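PDB 2IMP: lactaldehyde dehydrogenase from Escherichia coli, which oxidises L-lactaldehyde irreversibly to L-lactate, and glycolaldehyde to glycolate, with NAD(+) as the electron acceptor, in the breakdown of fucose and rhamnose. Local coordinates for residues Ala56-Glu61 and Leu167-Thr172; Ile86-Ile90 and Ala101-Val105; Ala109-Asp113 and Phe157-Arg161; Val260-Leu266 and Lys295-Phe301; Glu289-Val293 and Gln375-Met380. All coordinates share one frame. Residue numbers count along the deposited sequence, not the author numbering.

Interaction 1 (Ala56-Glu61 and Leu167-Thr172); sequences AQPEWE and LLTGNT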
# COMPACT_ATOMS: atom_id res chain seq x y z
N ALA A 56 27.89 10.99 12.44
CA ALA A 56 27.80 10.55 11.05
C ALA A 56 26.38 10.46 10.46
O ALA A 56 26.21 10.48 9.24
CB ALA A 56 28.48 9.20 10.90
N GLN A 57 25.38 10.35 11.33
CA GLN A 57 24.01 10.18 10.88
C GLN A 57 23.44 11.23 9.88
O GLN A 57 22.87 10.85 8.86
CB GLN A 57 23.09 10.02 12.09
CG GLN A 57 21.73 9.41 11.77
CD GLN A 57 20.77 10.43 11.18
OE1 GLN A 57 20.81 11.60 11.54
NE2 GLN A 57 19.89 9.99 10.29
N PRO A 58 23.58 12.54 10.16
CA PRO A 58 23.05 13.55 9.24
C PRO A 58 23.58 13.38 7.80
O PRO A 58 22.81 13.37 6.84
CB PRO A 58 23.50 14.87 9.87
CG PRO A 58 23.46 14.54 11.34
CD PRO A 58 24.09 13.17 11.40
N GLU A 59 24.90 13.27 7.66
CA GLU A 59 25.53 13.07 6.36
C GLU A 59 25.07 11.76 5.68
O GLU A 59 24.88 11.71 4.46
CB GLU A 59 27.05 13.02 6.49
CG GLU A 59 27.77 14.33 6.58
CD GLU A 59 29.28 14.13 6.64
OE1 GLU A 59 29.78 13.61 7.68
OE2 GLU A 59 29.98 14.47 5.66
N TRP A 60 24.94 10.71 6.48
CA TRP A 60 24.51 9.41 5.97
C TRP A 60 23.06 9.47 5.46
O TRP A 60 22.77 9.06 4.34
CB TRP A 60 24.68 8.34 7.07
CG TRP A 60 24.29 6.93 6.66
CD1 TRP A 60 23.21 6.22 7.09
CD2 TRP A 60 24.99 6.08 5.74
NE1 TRP A 60 23.19 4.98 6.49
CE2 TRP A 60 24.26 4.87 5.66
CE3 TRP A 60 26.15 6.22 4.97
CZ2 TRP A 60 24.67 3.80 4.85
CZ3 TRP A 60 26.56 5.15 4.16
CH2 TRP A 60 25.81 3.96 4.11
N GLU A 61 22.16 10.01 6.28
CA GLU A 61 20.78 10.13 5.83
C GLU A 61 20.65 11.07 4.61
O GLU A 61 19.79 10.87 3.75
CB GLU A 61 19.86 10.63 6.96
CG GLU A 61 18.40 10.78 6.50
CD GLU A 61 17.39 10.94 7.64
OE1 GLU A 61 17.78 11.32 8.77
OE2 GLU A 61 16.18 10.70 7.39
N LEU A 167 20.75 0.80 8.08
CA LEU A 167 21.55 1.63 7.17
C LEU A 167 20.81 2.08 5.90
O LEU A 167 20.91 3.24 5.49
CB LEU A 167 22.83 0.89 6.76
CG LEU A 167 24.07 1.24 7.59
CD1 LEU A 167 23.79 0.99 9.06
CD2 LEU A 167 25.25 0.41 7.10
N LEU A 168 20.08 1.15 5.29
CA LEU A 168 19.33 1.46 4.08
C LEU A 168 18.42 2.69 4.24
O LEU A 168 18.38 3.56 3.38
CB LEU A 168 18.49 0.24 3.67
CG LEU A 168 17.81 0.25 2.29
CD1 LEU A 168 16.64 1.23 2.27
CD2 LEU A 168 18.84 0.60 1.21
N THR A 169 17.71 2.75 5.37
CA THR A 169 16.79 3.84 5.66
C THR A 169 17.43 5.14 6.21
O THR A 169 16.72 6.09 6.58
CB THR A 169 15.70 3.36 6.65
OG1 THR A 169 16.31 2.76 7.80
CG2 THR A 169 14.79 2.32 5.98
N GLY A 170 18.76 5.19 6.25
CA GLY A 170 19.43 6.39 6.71
C GLY A 170 19.83 6.47 8.18
O GLY A 170 20.24 7.54 8.64
N ASN A 171 19.69 5.38 8.91
CA ASN A 171 20.10 5.36 10.32
C ASN A 171 21.56 4.90 10.45
O ASN A 171 22.10 4.30 9.53
CB ASN A 171 19.28 4.34 11.13
CG ASN A 171 17.79 4.57 11.05
OD1 ASN A 171 17.25 5.40 11.80
ND2 ASN A 171 17.11 3.86 10.16
N THR A 172 22.19 5.22 11.57
CA THR A 172 23.52 4.71 11.84
C THR A 172 23.36 3.66 12.95
O THR A 172 22.33 3.64 13.61
CB THR A 172 24.52 5.81 12.26
OG1 THR A 172 24.02 6.56 13.38
CG2 THR A 172 24.79 6.74 11.09
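A Schellman motif ends helix 155-168 here, at the point where the chain turns into strand 172-176 of the Rossmann-like NAD-binding domain of the aldehyde dehydrogenase fold, and one face of helix 43-62 packs on that helix-to-strand junction. Gly170 takes phi 95°, psi 8°. A CB at this position would be jammed against the preceding carbonyl and would lie 3.2 Å from Glu61 CG, so glycine suits both the turn and the close approach of Glu61, whose CA is 4.1 Å from Gly170 CA.

Two hydrogen bonds cross the contact, both from side chains of helix 43-62 to backbone carbonyls at the end of the helix, where the regular pattern of bonds stops. Trp60 NE1 donates to Leu167 O at 3.0 Å; the same oxygen accepts Gly170 N within the turn. Tryptophan serves well because its indole reaches across and brings a single donor on a broad apolar body.

The apolar contacts flank these bonds. Trp60 CZ2 lies 3.8 Å from Leu167 CG, and the methyl CG2 of Thr172 rests 3.5 Å from Gln57 CA and 4.1 Å from Ala56 C, while Thr172 OG1 is hydrogen-bonded to Ala53 O one turn earlier in the helix. Trp71 of helix 65-81 also meets the Trp60 ring.

Gln57 uses its amide twice: NE2 donates to Gly170 O at 3.0 Å and to Glu61 OE1 at 2.9 Å.

Interaction 2 (Ile86-Ile90 and Ala101-Val105); sequences ISALI and AEVEV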
# COMPACT_ATOMS: atom_id res chain seq x y z
N ILE A 86 34.48 -17.15 7.46
CA ILE A 86 33.44 -16.78 8.41
C ILE A 86 32.64 -18.01 8.92
O ILE A 86 32.30 -18.10 10.10
CB ILE A 86 32.48 -15.74 7.77
CG1 ILE A 86 33.27 -14.51 7.34
CG2 ILE A 86 31.39 -15.34 8.76
CD1 ILE A 86 32.46 -13.49 6.58
N SER A 87 32.35 -18.94 8.00
CA SER A 87 31.64 -20.16 8.37
C SER A 87 32.39 -20.94 9.46
O SER A 87 31.79 -21.44 10.41
CB SER A 87 31.46 -21.06 7.14
OG SER A 87 30.64 -20.45 6.17
N ALA A 88 33.71 -21.02 9.28
CA ALA A 88 34.56 -21.71 10.24
C ALA A 88 34.53 -21.02 11.62
O ALA A 88 34.52 -21.68 12.66
CB ALA A 88 36.01 -21.77 9.71
N LEU A 89 34.50 -19.69 11.60
CA LEU A 89 34.42 -18.93 12.84
C LEU A 89 33.13 -19.26 13.59
O LEU A 89 33.14 -19.48 14.80
CB LEU A 89 34.48 -17.43 12.56
CG LEU A 89 35.80 -16.88 12.01
CD1 LEU A 89 35.63 -15.41 11.65
CD2 LEU A 89 36.90 -17.07 13.06
N ILE A 90 32.03 -19.33 12.84
CA ILE A 90 30.74 -19.66 13.43
C ILE A 90 30.74 -21.09 14.00
O ILE A 90 30.30 -21.33 15.13
CB ILE A 90 29.61 -19.51 12.39
CG1 ILE A 90 29.57 -18.06 11.89
CG2 ILE A 90 28.27 -19.90 13.01
CD1 ILE A 90 28.51 -17.79 10.83
N ALA A 101 26.38 -23.58 9.17
CA ALA A 101 27.18 -22.37 9.21
C ALA A 101 27.31 -21.79 7.79
O ALA A 101 27.12 -20.59 7.57
CB ALA A 101 28.55 -22.67 9.78
N GLU A 102 27.63 -22.66 6.84
CA GLU A 102 27.75 -22.24 5.45
C GLU A 102 26.45 -21.59 4.94
O GLU A 102 26.49 -20.56 4.27
CB GLU A 102 28.11 -23.43 4.56
CG GLU A 102 29.59 -23.72 4.52
CD GLU A 102 29.92 -24.98 3.75
OE1 GLU A 102 29.34 -25.18 2.65
OE2 GLU A 102 30.77 -25.76 4.23
N VAL A 103 25.32 -22.21 5.25
CA VAL A 103 24.04 -21.65 4.86
C VAL A 103 23.80 -20.26 5.50
O VAL A 103 23.42 -19.31 4.82
CB VAL A 103 22.88 -22.60 5.23
CG1 VAL A 103 21.54 -21.90 5.03
CG2 VAL A 103 22.94 -23.85 4.34
N GLU A 104 24.06 -20.16 6.80
CA GLU A 104 23.89 -18.88 7.47
C GLU A 104 24.69 -17.75 6.79
O GLU A 104 24.15 -16.67 6.54
CB GLU A 104 24.32 -18.97 8.94
CG GLU A 104 24.02 -17.68 9.70
CD GLU A 104 24.50 -17.70 11.14
OE1 GLU A 104 24.79 -18.79 11.67
OE2 GLU A 104 24.57 -16.61 11.75
N VAL A 105 25.96 -18.01 6.48
CA VAL A 105 26.79 -17.01 5.82
C VAL A 105 26.25 -16.60 4.42
O VAL A 105 26.12 -15.42 4.12
CB VAL A 105 28.25 -17.50 5.68
CG1 VAL A 105 29.07 -16.51 4.84
CG2 VAL A 105 28.87 -17.65 7.07
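Ala101 begins the approach of helix 98-116 to helix 83-94. Its CA is 5.0 Å from that of Ser87, the closest CA pair of the two segments, and its methyl CB meets Ser87 O at 3.5 Å and Ile90 CB at 4.2 Å. Two small residues, alanine facing serine, allow this backbone approach.

Glu102 points its CA-CB bond away from the partner helix and touches it at the margin, its CA 3.5 Å from Ser87 OG. That hydroxyl is hydrogen-bonded to Ala83 O in its own helix, so a serine can sit in this apolar setting with its polar end satisfied.

Glu104 is buried, and its OE1 passes Ile90 CG2 at 3.9 Å. Its charge is met elsewhere: OE1 forms a salt bridge with Lys96 in the connecting loop, and OE2 accepts a hydrogen bond from Phe157 N at the start of helix 155-168.

Val105 completes the interface. Its CG2 lies 3.8 Å from both Ile86 CG2 and Ile90 CD1, and 3.4 Å from Ser87 OG, so a compact beta-branched side chain fits between residues one turn apart.

No hydrogen bond joins the two segments. Their axes approach to 8.6 Å, with 126° between the N-to-C directions: a helix-loop-helix (alpha-alpha hairpin) with its arms splayed, here beside the start of helix 155-168 and the lactate pocket.

Interaction 3 (Ala109-Asp113 and Phe157-Arg161); sequences ADYID and FLIAR. With LAC (lactic acid), chain E.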
# COMPACT_ATOMS: atom_id res chain seq x y z
N ALA A 109 24.44 -12.79 3.29
CA ALA A 109 24.82 -11.99 2.14
C ALA A 109 23.60 -11.71 1.24
O ALA A 109 23.40 -10.59 0.79
CB ALA A 109 25.92 -12.69 1.33
N ASP A 110 22.81 -12.75 0.98
CA ASP A 110 21.61 -12.57 0.17
C ASP A 110 20.60 -11.63 0.87
O ASP A 110 19.95 -10.81 0.22
CB ASP A 110 20.93 -13.91 -0.12
CG ASP A 110 21.79 -14.83 -0.97
OD1 ASP A 110 22.62 -14.33 -1.75
OD2 ASP A 110 21.61 -16.06 -0.86
N TYR A 111 20.49 -11.76 2.18
CA TYR A 111 19.60 -10.91 2.96
C TYR A 111 19.97 -9.42 2.83
O TYR A 111 19.11 -8.57 2.61
CB TYR A 111 19.62 -11.33 4.43
CG TYR A 111 18.59 -10.66 5.30
CD1 TYR A 111 18.83 -9.40 5.85
CD2 TYR A 111 17.39 -11.29 5.62
CE1 TYR A 111 17.91 -8.79 6.69
CE2 TYR A 111 16.46 -10.70 6.46
CZ TYR A 111 16.73 -9.45 7.00
OH TYR A 111 15.83 -8.87 7.85
N ILE A 112 21.26 -9.13 2.95
CA ILE A 112 21.75 -7.76 2.81
C ILE A 112 21.41 -7.19 1.41
O ILE A 112 20.92 -6.08 1.29
CB ILE A 112 23.28 -7.67 3.06
CG1 ILE A 112 23.58 -8.02 4.53
CG2 ILE A 112 23.80 -6.28 2.70
CD1 ILE A 112 25.06 -8.01 4.92
N ASP A 113 21.69 -7.97 0.37
CA ASP A 113 21.36 -7.56 -0.99
C ASP A 113 19.84 -7.30 -1.13
O ASP A 113 19.43 -6.31 -1.72
CB ASP A 113 21.78 -8.63 -2.00
CG ASP A 113 23.27 -8.62 -2.29
OD1 ASP A 113 23.92 -7.58 -2.06
OD2 ASP A 113 23.79 -9.66 -2.77
N PHE A 157 24.06 -13.84 10.90
CA PHE A 157 22.85 -13.38 10.25
C PHE A 157 22.18 -12.22 11.02
O PHE A 157 21.79 -11.21 10.43
CB PHE A 157 21.85 -14.53 10.10
CG PHE A 157 20.46 -14.08 9.73
CD1 PHE A 157 20.24 -13.36 8.56
CD2 PHE A 157 19.38 -14.36 10.56
CE1 PHE A 157 18.97 -12.92 8.22
CE2 PHE A 157 18.10 -13.93 10.23
CZ PHE A 157 17.89 -13.21 9.06
N LEU A 158 22.05 -12.37 12.34
CA LEU A 158 21.43 -11.33 13.12
C LEU A 158 22.12 -9.95 13.03
O LEU A 158 21.49 -8.93 13.27
CB LEU A 158 21.27 -11.77 14.57
CG LEU A 158 20.15 -12.82 14.70
CD1 LEU A 158 20.04 -13.28 16.13
CD2 LEU A 158 18.83 -12.22 14.24
N ILE A 159 23.41 -9.94 12.70
CA ILE A 159 24.08 -8.67 12.50
C ILE A 159 23.40 -7.93 11.33
O ILE A 159 23.02 -6.77 11.43
CB ILE A 159 25.57 -8.84 12.11
CG1 ILE A 159 26.36 -9.50 13.24
CG2 ILE A 159 26.18 -7.49 11.79
CD1 ILE A 159 27.78 -9.90 12.82
N ALA A 160 23.26 -8.65 10.22
CA ALA A 160 22.64 -8.12 9.02
C ALA A 160 21.14 -7.83 9.21
O ALA A 160 20.64 -6.81 8.73
CB ALA A 160 22.83 -9.10 7.86
N ARG A 161 20.46 -8.73 9.90
CA ARG A 161 19.03 -8.56 10.13
C ARG A 161 18.69 -7.19 10.76
O ARG A 161 17.60 -6.66 10.56
CB ARG A 161 18.50 -9.68 11.02
CG ARG A 161 16.98 -9.77 11.05
CD ARG A 161 16.53 -10.93 11.92
NE ARG A 161 15.57 -11.78 11.23
CZ ARG A 161 15.09 -12.93 11.70
NH1 ARG A 161 15.48 -13.37 12.90
NH2 ARG A 161 14.23 -13.63 10.98
C LAC E . 15.29 -16.72 14.07
CA LAC E . 16.30 -16.77 15.18
CB LAC E . 17.71 -16.80 14.59
O LAC E . 14.53 -15.75 13.97
OHN LAC E . 16.19 -15.59 16.00
OXT LAC E . 15.19 -17.75 13.23
O HOH W 1 14.54 -6.65 9.50
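Tyr111 offers one ring face to the edge of Phe157, a T-shaped stack with centroids 5.1 Å apart, planes at 85° and Tyr111 CD2 only 3.5 Å from Phe157 CE1. The pair joins helices 98-116 and 155-168 beside the lactate pocket of this aldehyde dehydrogenase. They run nearly parallel here: the axes of the two short segments differ by 5° and approach to 9.4 Å. Alanine suits the place where the backbones come nearest, Ile112 CA to Ala160 CA 6.3 Å; Ala160 CB meets Ile112 CG1 at 3.6 Å.

The tyrosine hydroxyl touches the aliphatic part of Arg161, Tyr111 OH lying 3.5 Å from Arg161 CG. Asp461 binds both residues, through a hydrogen bond to Tyr111 OH and a salt bridge to Arg161 NH2, which also pairs with Glu443. A water donates to Tyr111 OH at 3.1 Å and to Arg161 O at 3.2 Å.

With its long side chain thus held, Arg161 presents a positive charge to the acid product: NH1 donates to lactate O at 2.8 Å, almost linearly at 176°.

Interaction 4 (Val260-Leu266 and Lys295-Phe301); sequences VMDDADL and KGIYDQF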
# COMPACT_ATOMS: atom_id res chain seq x y z
N VAL A 260 0.22 -32.44 14.55
CA VAL A 260 0.12 -33.53 13.59
C VAL A 260 -1.26 -34.22 13.60
O VAL A 260 -1.59 -34.95 14.53
CB VAL A 260 1.19 -34.61 13.87
CG1 VAL A 260 1.19 -35.66 12.75
CG2 VAL A 260 2.56 -33.96 14.01
N MET A 261 -2.06 -33.98 12.57
CA MET A 261 -3.38 -34.59 12.48
C MET A 261 -3.34 -36.04 11.97
O MET A 261 -2.32 -36.49 11.45
CB MET A 261 -4.28 -33.75 11.57
CG MET A 261 -4.46 -32.31 12.03
SD MET A 261 -5.06 -32.17 13.73
CE MET A 261 -6.81 -32.46 13.48
N ASP A 262 -4.44 -36.78 12.14
CA ASP A 262 -4.47 -38.16 11.67
C ASP A 262 -4.31 -38.27 10.14
O ASP A 262 -3.61 -39.14 9.64
CB ASP A 262 -5.76 -38.86 12.10
CG ASP A 262 -5.84 -39.10 13.60
OD1 ASP A 262 -4.78 -39.36 14.22
OD2 ASP A 262 -6.95 -39.03 14.16
N ASP A 263 -4.98 -37.36 9.43
CA ASP A 263 -4.93 -37.34 7.97
C ASP A 263 -3.66 -36.65 7.43
O ASP A 263 -3.65 -36.15 6.30
CB ASP A 263 -6.15 -36.60 7.43
CG ASP A 263 -6.06 -35.10 7.61
OD1 ASP A 263 -5.61 -34.67 8.70
OD2 ASP A 263 -6.43 -34.36 6.68
N ALA A 264 -2.62 -36.63 8.24
CA ALA A 264 -1.38 -35.98 7.85
C ALA A 264 -0.33 -36.90 7.20
O ALA A 264 -0.18 -38.06 7.58
CB ALA A 264 -0.75 -35.30 9.06
N ASP A 265 0.36 -36.36 6.21
CA ASP A 265 1.42 -37.10 5.54
C ASP A 265 2.52 -37.47 6.56
O ASP A 265 3.46 -36.70 6.77
CB ASP A 265 2.01 -36.26 4.41
CG ASP A 265 3.03 -37.02 3.58
OD1 ASP A 265 4.02 -37.53 4.15
OD2 ASP A 265 2.84 -37.10 2.35
N LEU A 266 2.37 -38.62 7.20
CA LEU A 266 3.32 -39.08 8.21
C LEU A 266 4.80 -38.88 7.84
O LEU A 266 5.58 -38.37 8.64
CB LEU A 266 3.07 -40.56 8.54
CG LEU A 266 3.99 -41.18 9.60
CD1 LEU A 266 3.98 -40.32 10.86
CD2 LEU A 266 3.51 -42.59 9.91
N LYS A 295 -4.50 -39.14 18.59
CA LYS A 295 -4.66 -40.58 18.74
C LYS A 295 -4.59 -41.42 17.44
O LYS A 295 -3.71 -42.26 17.28
CB LYS A 295 -5.99 -40.86 19.45
CG LYS A 295 -6.29 -39.95 20.64
CD LYS A 295 -5.32 -40.17 21.79
CE LYS A 295 -5.71 -39.33 23.00
NZ LYS A 295 -4.87 -39.63 24.19
N GLY A 296 -5.54 -41.18 16.54
CA GLY A 296 -5.60 -41.92 15.29
C GLY A 296 -4.28 -42.32 14.67
O GLY A 296 -4.15 -43.42 14.15
N ILE A 297 -3.29 -41.42 14.71
CA ILE A 297 -1.99 -41.70 14.11
C ILE A 297 -0.81 -41.71 15.11
O ILE A 297 0.34 -41.94 14.73
CB ILE A 297 -1.70 -40.69 12.97
CG1 ILE A 297 -0.45 -41.11 12.19
CG2 ILE A 297 -1.52 -39.29 13.55
CD1 ILE A 297 -0.12 -40.19 11.03
N TYR A 298 -1.12 -41.46 16.38
CA TYR A 298 -0.11 -41.42 17.43
C TYR A 298 0.99 -42.50 17.32
O TYR A 298 2.15 -42.19 17.06
CB TYR A 298 -0.78 -41.52 18.80
CG TYR A 298 0.16 -41.26 19.95
CD1 TYR A 298 0.41 -39.96 20.41
CD2 TYR A 298 0.83 -42.31 20.58
CE1 TYR A 298 1.29 -39.72 21.46
CE2 TYR A 298 1.71 -42.07 21.64
CZ TYR A 298 1.93 -40.78 22.07
OH TYR A 298 2.80 -40.56 23.11
N ASP A 299 0.60 -43.76 17.54
CA ASP A 299 1.54 -44.87 17.48
C ASP A 299 2.47 -44.87 16.26
O ASP A 299 3.69 -45.00 16.40
CB ASP A 299 0.78 -46.19 17.55
CG ASP A 299 0.18 -46.43 18.91
OD1 ASP A 299 0.93 -46.38 19.92
OD2 ASP A 299 -1.04 -46.68 18.98
N GLN A 300 1.90 -44.74 15.07
CA GLN A 300 2.72 -44.69 13.87
C GLN A 300 3.73 -43.53 13.90
O GLN A 300 4.93 -43.72 13.69
CB GLN A 300 1.84 -44.53 12.63
CG GLN A 300 1.20 -45.80 12.11
CD GLN A 300 0.31 -45.54 10.91
OE1 GLN A 300 -0.75 -44.92 11.02
NE2 GLN A 300 0.76 -45.98 9.74
N PHE A 301 3.23 -42.33 14.19
CA PHE A 301 4.07 -41.14 14.25
C PHE A 301 5.22 -41.23 15.26
O PHE A 301 6.38 -40.98 14.92
CB PHE A 301 3.22 -39.90 14.58
CG PHE A 301 4.02 -38.62 14.60
CD1 PHE A 301 4.39 -38.00 13.42
CD2 PHE A 301 4.44 -38.08 15.81
CE1 PHE A 301 5.18 -36.86 13.43
CE2 PHE A 301 5.23 -36.93 15.83
CZ PHE A 301 5.60 -36.32 14.64
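The start of helix 298-310 packs against the connection leading from strand 257-260 to helix 266-274, near the surface of the alpha/beta catalytic domain of the aldehyde dehydrogenase fold and far from its substrate. A type I beta turn, Met261 to Ala264, carries the chain past Ile297. With chi1 and chi2 both t, Ile297 is extended, so CD1 reaches Leu266 CB at 4.1 Å while CG2 touches Met261 O at 3.6 Å. Asp262, in the m rotamer, swings its carboxylate to the first residues of the other segment, and OD1 lies 2.6 Å from Ile297 N.

Phe301, a t rotamer, turns one ring face to Val260, whose CG2 stands 4.2 Å from the Phe301 ring centroid and 25° off the normal, a CH-pi contact. Valine, branched at CB, lays a methyl on the ring face, while the longer leucine reaches the ring edge. Leu266, t with chi2 p, places CD2 3.7 Å from Gln300 CB and CD1 3.5 Å from Phe301 CD1.

Interaction 5 (Glu289-Val293 and Gln375-Met380); sequences ERVYV and QEMSIM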
# COMPACT_ATOMS: atom_id res chain seq x y z
N GLU A 289 9.23 -27.24 19.48
CA GLU A 289 9.72 -27.62 20.79
C GLU A 289 8.58 -28.23 21.64
O GLU A 289 8.75 -28.60 22.80
CB GLU A 289 10.33 -26.40 21.50
CG GLU A 289 11.34 -26.77 22.58
CD GLU A 289 12.14 -25.57 23.06
OE1 GLU A 289 11.56 -24.70 23.74
OE2 GLU A 289 13.35 -25.49 22.76
N ARG A 290 7.41 -28.29 21.01
CA ARG A 290 6.19 -28.85 21.57
C ARG A 290 5.41 -29.61 20.48
O ARG A 290 4.80 -29.00 19.61
CB ARG A 290 5.29 -27.75 22.14
CG ARG A 290 5.81 -27.08 23.40
CD ARG A 290 4.74 -26.17 24.00
NE ARG A 290 4.48 -24.98 23.19
CZ ARG A 290 3.29 -24.40 23.07
NH1 ARG A 290 2.24 -24.90 23.70
NH2 ARG A 290 3.16 -23.31 22.33
N VAL A 291 5.46 -30.93 20.52
CA VAL A 291 4.79 -31.73 19.51
C VAL A 291 3.45 -32.36 19.93
O VAL A 291 3.40 -33.21 20.82
CB VAL A 291 5.73 -32.85 19.00
CG1 VAL A 291 5.12 -33.52 17.79
CG2 VAL A 291 7.09 -32.27 18.67
N TYR A 292 2.37 -31.93 19.29
CA TYR A 292 1.04 -32.46 19.57
C TYR A 292 0.57 -33.43 18.47
O TYR A 292 0.42 -33.05 17.31
CB TYR A 292 0.03 -31.32 19.72
CG TYR A 292 0.39 -30.34 20.81
CD1 TYR A 292 1.22 -29.25 20.55
CD2 TYR A 292 -0.06 -30.51 22.12
CE1 TYR A 292 1.61 -28.38 21.55
CE2 TYR A 292 0.32 -29.64 23.14
CZ TYR A 292 1.16 -28.58 22.85
OH TYR A 292 1.55 -27.72 23.85
N VAL A 293 0.36 -34.69 18.86
CA VAL A 293 -0.08 -35.72 17.92
C VAL A 293 -1.41 -36.38 18.31
O VAL A 293 -1.55 -36.85 19.43
CB VAL A 293 0.98 -36.83 17.83
CG1 VAL A 293 0.66 -37.78 16.69
CG2 VAL A 293 2.37 -36.22 17.67
N GLN A 375 0.23 -31.27 29.10
CA GLN A 375 0.23 -29.83 28.88
C GLN A 375 0.61 -29.05 30.15
O GLN A 375 1.20 -27.97 30.08
CB GLN A 375 -1.15 -29.39 28.40
CG GLN A 375 -1.29 -27.90 28.09
CD GLN A 375 -0.30 -27.43 27.04
OE1 GLN A 375 -0.09 -28.10 26.03
NE2 GLN A 375 0.30 -26.27 27.27
N GLU A 376 0.27 -29.64 31.29
CA GLU A 376 0.54 -29.06 32.60
C GLU A 376 2.05 -28.97 32.95
O GLU A 376 2.52 -27.94 33.42
CB GLU A 376 -0.15 -29.89 33.68
CG GLU A 376 -1.55 -30.38 33.30
CD GLU A 376 -2.11 -31.37 34.31
OE1 GLU A 376 -2.29 -31.00 35.49
OE2 GLU A 376 -2.37 -32.53 33.92
N MET A 377 2.77 -30.06 32.72
CA MET A 377 4.20 -30.15 33.01
C MET A 377 5.02 -28.89 32.65
O MET A 377 4.82 -28.28 31.60
CB MET A 377 4.80 -31.36 32.30
CG MET A 377 4.50 -32.70 32.98
SD MET A 377 5.15 -34.15 32.10
CE MET A 377 3.74 -35.26 32.21
N SER A 378 5.94 -28.53 33.55
CA SER A 378 6.78 -27.36 33.35
C SER A 378 7.66 -27.40 32.08
O SER A 378 8.10 -26.36 31.60
CB SER A 378 7.67 -27.15 34.58
OG SER A 378 8.50 -28.27 34.81
N ILE A 379 7.90 -28.59 31.56
CA ILE A 379 8.71 -28.71 30.35
C ILE A 379 8.02 -28.08 29.12
O ILE A 379 8.67 -27.78 28.11
CB ILE A 379 9.04 -30.19 30.04
CG1 ILE A 379 10.10 -30.26 28.95
CG2 ILE A 379 7.79 -30.94 29.62
CD1 ILE A 379 10.68 -31.63 28.75
N MET A 380 6.71 -27.90 29.23
CA MET A 380 5.92 -27.30 28.17
C MET A 380 5.88 -25.76 28.26
O MET A 380 5.37 -25.08 27.36
CB MET A 380 4.49 -27.84 28.22
CG MET A 380 4.38 -29.34 28.03
SD MET A 380 4.95 -29.87 26.42
CE MET A 380 3.43 -29.76 25.49
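Strand 290-294, an inner strand of the catalytic-domain sheet between strands 257-260 and 388-394, meets here the loop that leads into strand 388-394. Arg290 comes first, its CA-CB bond directed toward the loop. The aliphatic part of its side chain packs there, CD lying 3.6 Å from Met380 O and 4.1 Å from Met380 CE. The buried guanidinium is satisfied by backbone carbonyls outside the contact: Lys255 O takes NE, while Ala404 O and Met403 O, at the end of helix 397-405, take NH2 and NH1. Arginine therefore serves both as apolar filler and as a donor with several N-H groups.

Val291 points away, onto Phe301 of helix 298-310, as the alternation of a strand requires.

Tyr292 leaves the strand sideways, but its hydroxyl end reaches the loop. Met380, whose flexible thioether folds through three m torsions, brings CE to 3.7 Å from Tyr292 CZ. The hydroxyl sits between two polar groups, receiving a weak hydrogen bond from Arg290 NH1 at 2.9 Å. Gln375, held through NE2 by Asp406, turns its other amide atom inward: Tyr292 OH donates to Gln375 OE1 at 2.8 Å.

How the interactions relate
The contacts fall into two groups along the molecule. Interactions 1, 2 and 3 lie on helices, and in interaction 1 a helix-to-strand turn, of the cofactor-binding half; interactions 4 and 5 lie in the catalytic half, and the centres of 1 and 4 are about 53 Å apart. Interactions 2 and 3 share helix 98-116 and touch where Glu104 OE2 meets Phe157 N at 2.9 Å; interaction 3 binds lactate through Arg161, and the side chain of Glu104 is about 7 Å from the bound lactate. Helix 155-168 then links interaction 3 to interaction 1, centres about 18 Å apart. Interactions 4 and 5 meet directly, Val260 N lying 2.8 Å from Tyr292 O between neighbouring strands and Phe301 CD2 3.4 Å from Val293 CG2.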